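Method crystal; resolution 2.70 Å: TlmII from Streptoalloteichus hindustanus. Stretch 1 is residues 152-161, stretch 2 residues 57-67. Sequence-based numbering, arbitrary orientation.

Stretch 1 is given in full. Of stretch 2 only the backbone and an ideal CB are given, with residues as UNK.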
# COMPACT_ATOMS: atom_id res chain seq x y z
N MSE A 152 -0.19 10.22 7.80
CA MSE A 152 -0.36 10.59 9.20
C MSE A 152 0.88 11.35 9.66
O MSE A 152 0.78 12.42 10.27
CB MSE A 152 -0.56 9.35 10.07
CG MSE A 152 -1.85 8.59 9.80
SE MSE A 152 -2.19 7.18 11.10
CE MSE A 152 -2.62 8.32 12.61
N VAL A 153 2.04 10.80 9.35
CA VAL A 153 3.31 11.41 9.72
C VAL A 153 3.49 12.76 9.04
O VAL A 153 3.86 13.74 9.68
CB VAL A 153 4.51 10.50 9.38
CG1 VAL A 153 5.83 11.23 9.60
CG2 VAL A 153 4.47 9.24 10.22
N LEU A 154 3.22 12.80 7.73
CA LEU A 154 3.33 14.04 6.97
C LEU A 154 2.37 15.10 7.49
O LEU A 154 2.71 16.28 7.56
CB LEU A 154 3.06 13.79 5.48
CG LEU A 154 4.13 13.02 4.71
CD1 LEU A 154 3.72 12.81 3.26
CD2 LEU A 154 5.46 13.75 4.78
N GLY A 155 1.16 14.68 7.86
CA GLY A 155 0.18 15.58 8.42
C GLY A 155 0.61 16.10 9.78
O GLY A 155 0.39 17.26 10.11
N ALA A 156 1.23 15.23 10.56
CA ALA A 156 1.69 15.58 11.90
C ALA A 156 2.78 16.66 11.87
O ALA A 156 2.86 17.49 12.77
CB ALA A 156 2.20 14.34 12.63
N VAL A 157 3.60 16.64 10.82
CA VAL A 157 4.66 17.63 10.67
C VAL A 157 4.07 19.02 10.43
O VAL A 157 4.51 20.00 11.02
CB VAL A 157 5.63 17.27 9.53
CG1 VAL A 157 6.67 18.36 9.34
CG2 VAL A 157 6.30 15.93 9.81
N TRP A 158 3.07 19.09 9.56
CA TRP A 158 2.39 20.35 9.30
C TRP A 158 1.60 20.83 10.51
O TRP A 158 1.43 22.03 10.72
CB TRP A 158 1.48 20.23 8.07
CG TRP A 158 2.23 20.32 6.77
CD1 TRP A 158 2.44 19.32 5.87
CD2 TRP A 158 2.88 21.48 6.24
NE1 TRP A 158 3.17 19.78 4.80
CE2 TRP A 158 3.46 21.11 5.01
CE3 TRP A 158 3.04 22.80 6.68
CZ2 TRP A 158 4.17 22.00 4.21
CZ3 TRP A 158 3.74 23.69 5.89
CH2 TRP A 158 4.30 23.29 4.67
N GLN A 159 1.11 19.88 11.31
CA GLN A 159 0.42 20.22 12.55
C GLN A 159 1.39 20.89 13.53
O GLN A 159 1.03 21.86 14.20
CB GLN A 159 -0.20 18.98 13.19
CG GLN A 159 -1.53 18.55 12.60
CD GLN A 159 -2.20 17.45 13.40
OE1 GLN A 159 -1.60 16.86 14.30
NE2 GLN A 159 -3.46 17.17 13.08
N ALA A 160 2.60 20.36 13.60
CA ALA A 160 3.63 20.90 14.48
C ALA A 160 4.06 22.29 14.02
O ALA A 160 4.42 23.14 14.84
CB ALA A 160 4.83 19.97 14.54
N TYR A 161 4.00 22.51 12.71
CA TYR A 161 4.38 23.79 12.12
C TYR A 161 3.50 24.93 12.62
O TYR A 161 3.95 26.06 12.78
CB TYR A 161 4.32 23.70 10.60
CG TYR A 161 4.71 24.97 9.87
CD1 TYR A 161 6.04 25.30 9.66
CD2 TYR A 161 3.73 25.84 9.38
CE1 TYR A 161 6.40 26.45 8.99
CE2 TYR A 161 4.08 27.00 8.71
CZ TYR A 161 5.42 27.30 8.52
OH TYR A 161 5.77 28.45 7.85
N UNK A 57 11.66 17.61 13.00
CA UNK A 57 12.47 17.05 14.07
C UNK A 57 11.61 16.73 15.29
O UNK A 57 11.85 15.74 15.98
CB UNK A 57 13.59 18.02 14.45
N UNK A 58 10.61 17.57 15.53
CA UNK A 58 9.71 17.39 16.66
C UNK A 58 8.88 16.12 16.50
O UNK A 58 8.66 15.38 17.46
CB UNK A 58 8.79 18.61 16.81
N UNK A 59 8.43 15.87 15.27
CA UNK A 59 7.63 14.69 14.97
C UNK A 59 8.49 13.43 15.01
O UNK A 59 8.06 12.39 15.51
CB UNK A 59 6.96 14.83 13.60
N UNK A 60 9.71 13.53 14.48
CA UNK A 60 10.66 12.42 14.51
C UNK A 60 11.00 12.02 15.94
O UNK A 60 11.35 10.87 16.20
CB UNK A 60 11.94 12.79 13.75
N UNK A 61 10.90 12.97 16.85
CA UNK A 61 11.17 12.73 18.26
C UNK A 61 9.97 12.10 18.95
O UNK A 61 10.11 11.11 19.67
CB UNK A 61 11.55 14.04 18.96
N UNK A 62 8.80 12.67 18.71
CA UNK A 62 7.58 12.26 19.39
C UNK A 62 7.16 10.83 19.04
O UNK A 62 6.44 10.19 19.81
CB UNK A 62 6.45 13.23 19.04
N UNK A 63 7.59 10.35 17.88
CA UNK A 63 7.27 9.00 17.44
C UNK A 63 8.51 8.12 17.38
O UNK A 63 9.16 8.02 16.34
CB UNK A 63 6.59 9.04 16.07
N UNK A 64 8.83 7.45 18.50
CA UNK A 64 10.01 6.57 18.57
C UNK A 64 10.01 5.45 17.53
O UNK A 64 11.06 4.89 17.25
CB UNK A 64 10.10 5.95 19.97
N UNK A 65 8.84 5.16 16.97
CA UNK A 65 8.74 4.13 15.93
C UNK A 65 9.52 4.54 14.69
O UNK A 65 10.11 3.70 14.01
CB UNK A 65 7.28 3.87 15.57
N UNK A 66 9.53 5.83 14.39
CA UNK A 66 10.22 6.34 13.22
C UNK A 66 11.73 6.16 13.36
O UNK A 66 12.45 6.10 12.36
CB UNK A 66 9.88 7.81 13.00
N UNK A 67 12.21 6.09 14.59
CA UNK A 67 13.63 5.95 14.87
C UNK A 67 13.99 4.50 15.19
O UNK A 67 14.90 4.24 15.97
CB UNK A 67 14.03 6.86 16.03

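Helix 152-161 offers stretch 2 an apolar surface of Val-153, Ala-156, Val-157 and Ala-160. The helix at 57-62 crosses it at 124°, with axes 9.1 Å apart at closest approach.

Position 57 has helical angles and an ideal CB with nothing of stretch 1 within 5.5 Å, so many residues would suit; it is Asp-57.

At position 58 CA-to-CB points toward stretch 1, and the ideal CB lies 4.8 Å from Ala-160 CB. A methyl group is all that Ala-160 presents, so neither charge nor donor selects a partner, and a small apolar residue or a long flexible one could fit. The residue is Glu-58, extended (chi1 and chi2 both t), whose OE1 comes 4.0 Å from Ala-160 CB; the contact is van der Waals only.

Position 59 is the most constrained. Its CA is 6.0 Å from that of Val-157, and its ideal CB is 4.0 Å from Val-157 CG2 and 4.9 Å from Ala-156 C. A small or medium apolar side chain, such as Ala, Val or Ile, is the natural expectation. Val-59 (chi1 t) fills the hollow as a knob among Val-153, Ala-156, Val-157 and Ala-160. Its CG2 lies 3.8 Å from Val-157 CG2 and 4.2 Å from Ala-160 CB, while its CG1 is 4.1 Å from Ala-156 CB and 4.3 Å from Val-153 CG1.

At position 60 CB points sideways, leaving the choice broad; Leu-60 brings its CD2 no nearer than 5.8 Å to Val-153 CG1, too far for contact. Positions 61 and 62 are out of reach and equally undetermined: Asp-61 and Ala-62.

Position 63 leaves helical phi/psi (-113/89), yet its CB points toward stretch 1 from beyond 5.5 Å. Only a long side chain could bridge that gap, and Ala-156 CB offers an apolar target: the ideal CB of 63 lies 7.7 Å from Ala-156 CB, so Met or an aromatic could reach it. Phe-63 (chi1 m) brings CE2 to 4.4 Å from Ala-156 CB, which sits at the ring edge, near its plane.

Position 64, with phi -58°, is compatible with proline among others, and is Pro-64. Position 65 is out of reach; it is Leu-65.

Position 66 again points toward stretch 1 from a distance, with Val-153 CG2 ahead, favoring a long aliphatic such as Leu or Met. Leu-66 (m, t) places CD2 4.1 Å from Val-153 CG2.

Position 67 faces no part of stretch 1, but the backbone carbonyls of 60 and 61 could accept bonds from a long donor. Arg-67 turns back to them: NE donates to Leu-60 O (2.9 Å) and NH2 to Asp-61 O (2.9 Å).

Stretch 2 57-67: DEVLDAFPLLR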
# COMPACT_ATOMS: atom_id res chain seq x y z
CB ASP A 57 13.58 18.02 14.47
CG ASP A 57 14.67 18.13 13.41
OD1 ASP A 57 14.96 17.11 12.76
OD2 ASP A 57 15.22 19.24 13.23
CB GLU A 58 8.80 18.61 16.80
CG GLU A 58 7.79 18.53 17.94
CD GLU A 58 6.94 19.78 18.04
OE1 GLU A 58 7.33 20.82 17.48
OE2 GLU A 58 5.87 19.71 18.69
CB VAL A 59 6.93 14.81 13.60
CG1 VAL A 59 6.22 13.52 13.25
CG2 VAL A 59 5.96 15.98 13.62
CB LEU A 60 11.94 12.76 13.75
CG LEU A 60 11.82 12.85 12.22
CD1 LEU A 60 13.16 13.18 11.58
CD2 LEU A 60 11.24 11.56 11.64
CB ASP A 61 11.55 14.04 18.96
CG ASP A 61 11.65 13.89 20.47
OD1 ASP A 61 12.76 13.58 20.96
OD2 ASP A 61 10.63 14.09 21.16
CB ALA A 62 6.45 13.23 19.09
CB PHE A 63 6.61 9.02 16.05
CG PHE A 63 5.22 9.58 16.04
CD1 PHE A 63 4.17 8.87 16.59
CD2 PHE A 63 4.96 10.81 15.46
CE1 PHE A 63 2.88 9.38 16.57
CE2 PHE A 63 3.68 11.32 15.44
CZ PHE A 63 2.64 10.61 15.99
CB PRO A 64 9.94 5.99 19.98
CG PRO A 64 8.52 6.22 20.43
CD PRO A 64 8.10 7.49 19.77
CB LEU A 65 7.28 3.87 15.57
CG LEU A 65 7.05 2.94 14.38
CD1 LEU A 65 7.58 1.54 14.68
CD2 LEU A 65 5.59 2.89 13.99
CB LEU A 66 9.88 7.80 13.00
CG LEU A 66 8.39 8.13 12.87
CD1 LEU A 66 8.19 9.63 12.67
CD2 LEU A 66 7.76 7.35 11.72
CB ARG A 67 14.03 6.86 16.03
CG ARG A 67 13.92 8.34 15.72
CD ARG A 67 14.24 9.20 16.94
NE ARG A 67 13.11 9.30 17.86
CZ ARG A 67 13.09 8.79 19.09
NH1 ARG A 67 14.15 8.15 19.56
NH2 ARG A 67 12.01 8.94 19.85
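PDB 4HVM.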